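Local coordinates for protein KLLA0E08119p (PDB 3VA7) that probably catalyses the biotin- and ATP-dependent carboxylation of urea to urea-1-carboxylate, this piece holding its biotin carboxylase, carboxyltransferase and biotin-carrying domains, at residues 735-740 / 744-749. Sequence-based numbering, arbitrary orientation.
Sequences AINFTG and VIITCD. With BTI (5-(hexahydro-2-oxo-1H-thieno[3,4-D]imidazol-6-yl)pentanal), chain B.
Asn737 O accepts a hydrogen bond from Val744 N at 2.9 Å, a bent bond (136° at the hydrogen), while Asn737 N gives a straighter one to Val744 O, so this antiparallel pair is tied in both directions. Farther along, Ile746 N donates to Ala735 O at 3.0 Å. Between these bonded positions Ile736 and Ile745 form a non-hydrogen-bonded pair whose side chains run side by side, CG1 against CG1, and both also rest on Phe781 of strand 778-783.

On the face bearing Asn737 and Val744 lies the biotinyl group. With CG anti to the backbone N (chi1 -173°), the side-chain amide of Asn737 is carried to the biotinyl ring, where its OD1 accepts a hydrogen bond from N2 at 3.0 Å; its ND2 is weakly bonded to Val757 O. Methyl CG2 of Thr739 packs 3.6 Å from C4 of the bicycle, whereas OG1 turns to Arg703 and Glu742 O. Val744 CG2 touches C10 of the tail, and Ile746 CD1 lies 3.8 Å from Asn737 CB and close to C8. An alanine in place of Ile746 would remove the CG1 and CD1 contacts, which is likely to open a gap beside Asn737 CB and C8 of the biotin tail. Thus two neighbouring strands of a beta hairpin in the carboxyltransferase domain form one wall of the biotin pocket, to which Gly755 N adds a further hydrogen bond.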
ATOM      1  N   ALA A 735      -7.853   7.348 -23.115  1.00 23.16           N
ATOM      2  CA  ALA A 735      -8.863   8.334 -23.527  1.00 24.10           C
ATOM      3  C   ALA A 735      -8.323   9.755 -23.370  1.00 25.66           C
ATOM      4  O   ALA A 735      -7.446  10.054 -22.495  1.00 26.22           O
ATOM      5  CB  ALA A 735     -10.134   8.177 -22.709  1.00 24.21           C
ATOM      6  N   ILE A 736      -8.841  10.655 -24.191  1.00 25.89           N
ATOM      7  CA  ILE A 736      -8.376  12.035 -24.092  1.00 26.37           C
ATOM      8  C   ILE A 736      -9.537  12.773 -23.456  1.00 26.54           C
ATOM      9  O   ILE A 736     -10.530  13.060 -24.091  1.00 26.63           O
ATOM     10  CB  ILE A 736      -7.881  12.557 -25.461  1.00 26.10           C
ATOM     11  CG1 ILE A 736      -6.677  11.720 -25.904  1.00 26.11           C
ATOM     12  CG2 ILE A 736      -7.390  13.941 -25.400  1.00 23.57           C
ATOM     13  CD1 ILE A 736      -6.413  11.845 -27.400  1.00 31.55           C
ATOM     14  N   ASN A 737      -9.400  13.018 -22.162  1.00 27.57           N
ATOM     15  CA  ASN A 737     -10.489  13.462 -21.286  1.00 28.23           C
ATOM     16  C   ASN A 737     -10.418  14.959 -21.148  1.00 28.68           C
ATOM     17  O   ASN A 737      -9.354  15.506 -20.795  1.00 28.60           O
ATOM     18  CB  ASN A 737     -10.250  12.810 -19.912  1.00 29.04           C
ATOM     19  CG  ASN A 737     -11.379  13.032 -18.908  1.00 28.97           C
ATOM     20  OD1 ASN A 737     -11.097  13.269 -17.759  1.00 31.97           O
ATOM     21  ND2 ASN A 737     -12.630  12.886 -19.319  1.00 28.87           N
ATOM     22  N   PHE A 738     -11.539  15.614 -21.426  1.00 28.80           N
ATOM     23  CA  PHE A 738     -11.651  17.052 -21.334  1.00 29.04           C
ATOM     24  C   PHE A 738     -12.150  17.491 -19.927  1.00 30.05           C
ATOM     25  O   PHE A 738     -13.372  17.632 -19.687  1.00 31.01           O
ATOM     26  CB  PHE A 738     -12.541  17.596 -22.474  1.00 28.35           C
ATOM     27  CG  PHE A 738     -11.772  17.936 -23.733  1.00 29.04           C
ATOM     28  CD1 PHE A 738     -11.534  16.977 -24.711  1.00 31.23           C
ATOM     29  CD2 PHE A 738     -11.260  19.214 -23.934  1.00 30.54           C
ATOM     30  CE1 PHE A 738     -10.768  17.289 -25.846  1.00 32.32           C
ATOM     31  CE2 PHE A 738     -10.508  19.524 -25.058  1.00 29.21           C
ATOM     32  CZ  PHE A 738     -10.269  18.561 -26.013  1.00 30.57           C
ATOM     33  N   THR A 739     -11.214  17.728 -19.001  1.00 29.82           N
ATOM     34  CA  THR A 739     -11.600  18.112 -17.632  1.00 29.30           C
ATOM     35  C   THR A 739     -11.867  19.579 -17.705  1.00 29.31           C
ATOM     36  O   THR A 739     -10.955  20.377 -17.541  1.00 29.61           O
ATOM     37  CB  THR A 739     -10.479  17.848 -16.621  1.00 28.92           C
ATOM     38  OG1 THR A 739      -9.365  18.719 -16.915  1.00 29.07           O
ATOM     39  CG2 THR A 739     -10.025  16.400 -16.696  1.00 27.04           C
ATOM     40  N   GLY A 740     -13.112  19.953 -17.956  1.00 29.68           N
ATOM     41  CA  GLY A 740     -13.424  21.367 -18.332  1.00 30.24           C
ATOM     42  C   GLY A 740     -12.870  21.672 -19.749  1.00 30.65           C
ATOM     43  O   GLY A 740     -13.119  20.902 -20.698  1.00 30.98           O
ATOM     44  N   VAL A 744      -6.512  15.774 -21.039  1.00 28.89           N
ATOM     45  CA  VAL A 744      -5.430  15.059 -20.426  1.00 28.63           C
ATOM     46  C   VAL A 744      -5.543  13.631 -20.894  1.00 29.39           C
ATOM     47  O   VAL A 744      -6.671  13.088 -21.023  1.00 31.38           O
ATOM     48  CB  VAL A 744      -5.509  15.149 -18.897  1.00 28.55           C
ATOM     49  CG1 VAL A 744      -6.963  14.930 -18.388  1.00 28.53           C
ATOM     50  CG2 VAL A 744      -4.540  14.202 -18.255  1.00 26.66           C
ATOM     51  N   ILE A 745      -4.402  13.018 -21.176  1.00 27.71           N
ATOM     52  CA  ILE A 745      -4.441  11.652 -21.573  1.00 26.55           C
ATOM     53  C   ILE A 745      -4.408  10.702 -20.378  1.00 26.93           C
ATOM     54  O   ILE A 745      -3.417  10.648 -19.669  1.00 26.10           O
ATOM     55  CB  ILE A 745      -3.290  11.286 -22.514  1.00 26.92           C
ATOM     56  CG1 ILE A 745      -3.226  12.274 -23.700  1.00 23.44           C
ATOM     57  CG2 ILE A 745      -3.458   9.803 -22.998  1.00 25.39           C
ATOM     58  CD1 ILE A 745      -1.908  12.176 -24.393  1.00 21.78           C
ATOM     59  N   ILE A 746      -5.476   9.904 -20.242  1.00 26.51           N
ATOM     60  CA  ILE A 746      -5.632   8.869 -19.208  1.00 26.16           C
ATOM     61  C   ILE A 746      -4.618   7.721 -19.380  1.00 26.10           C
ATOM     62  O   ILE A 746      -4.697   6.954 -20.326  1.00 27.07           O
ATOM     63  CB  ILE A 746      -7.135   8.307 -19.167  1.00 26.45           C
ATOM     64  CG1 ILE A 746      -8.184   9.432 -19.169  1.00 23.89           C
ATOM     65  CG2 ILE A 746      -7.381   7.424 -17.967  1.00 25.55           C
ATOM     66  CD1 ILE A 746      -7.952  10.380 -18.082  1.00 25.43           C
ATOM     67  N   THR A 747      -3.687   7.564 -18.461  1.00 24.94           N
ATOM     68  CA  THR A 747      -2.671   6.539 -18.649  1.00 24.61           C
ATOM     69  C   THR A 747      -2.787   5.410 -17.607  1.00 24.76           C
ATOM     70  O   THR A 747      -3.770   5.333 -16.891  1.00 25.04           O
ATOM     71  CB  THR A 747      -1.294   7.201 -18.585  1.00 26.17           C
ATOM     72  OG1 THR A 747      -1.196   7.963 -17.326  1.00 27.95           O
ATOM     73  CG2 THR A 747      -1.072   8.120 -19.877  1.00 18.51           C
ATOM     74  N   CYS A 748      -1.785   4.548 -17.484  1.00 24.63           N
ATOM     75  CA  CYS A 748      -1.949   3.311 -16.687  1.00 24.90           C
ATOM     76  C   CYS A 748      -2.198   3.428 -15.173  1.00 24.20           C
ATOM     77  O   CYS A 748      -2.625   2.464 -14.566  1.00 23.44           O
ATOM     78  CB  CYS A 748      -0.820   2.323 -16.957  1.00 24.29           C
ATOM     79  SG  CYS A 748       0.788   2.990 -16.440  1.00 31.69           S
ATOM     80  N   ASP A 749      -1.880   4.560 -14.553  1.00 24.87           N
ATOM     81  CA  ASP A 749      -2.312   4.796 -13.145  1.00 24.63           C
ATOM     82  C   ASP A 749      -3.550   5.676 -13.080  1.00 25.01           C
ATOM     83  O   ASP A 749      -3.764   6.363 -12.078  1.00 25.96           O
ATOM     84  CB  ASP A 749      -1.238   5.426 -12.306  1.00 23.16           C
ATOM     85  CG  ASP A 749      -0.225   4.417 -11.818  1.00 26.50           C
ATOM     86  OD1 ASP A 749      -0.470   3.175 -11.974  1.00 23.90           O
ATOM     87  OD2 ASP A 749       0.833   4.893 -11.297  1.00 26.03           O
TER
HETATM   88  C11 BTI B1901      -3.595  14.390 -13.926  1.00 25.60           C
HETATM   89  O11 BTI B1901      -4.015  15.421 -13.317  1.00 24.16           O
HETATM   90  C10 BTI B1901      -4.505  13.280 -14.533  1.00 21.46           C
HETATM   91  C9  BTI B1901      -5.973  13.554 -14.210  1.00 18.39           C
HETATM   92  C8  BTI B1901      -6.994  12.739 -14.991  1.00 21.52           C
HETATM   93  C7  BTI B1901      -8.413  13.340 -15.042  1.00 20.98           C
HETATM   94  C2  BTI B1901      -8.984  13.759 -13.703  1.00 22.09           C
HETATM   95  S1  BTI B1901      -9.098  12.420 -12.552  1.00 26.18           S
HETATM   96  C6  BTI B1901     -10.372  13.175 -11.605  1.00 24.36           C
HETATM   97  C5  BTI B1901     -11.127  14.128 -12.506  1.00 25.05           C
HETATM   98  N3  BTI B1901     -12.284  13.351 -12.869  1.00 23.28           N
HETATM   99  C3  BTI B1901     -12.239  13.001 -14.127  1.00 25.41           C
HETATM  100  O3  BTI B1901     -13.201  12.329 -14.728  1.00 28.17           O
HETATM  101  N2  BTI B1901     -11.151  13.437 -14.727  1.00 26.61           N
HETATM  102  C4  BTI B1901     -10.393  14.310 -13.840  1.00 25.69           C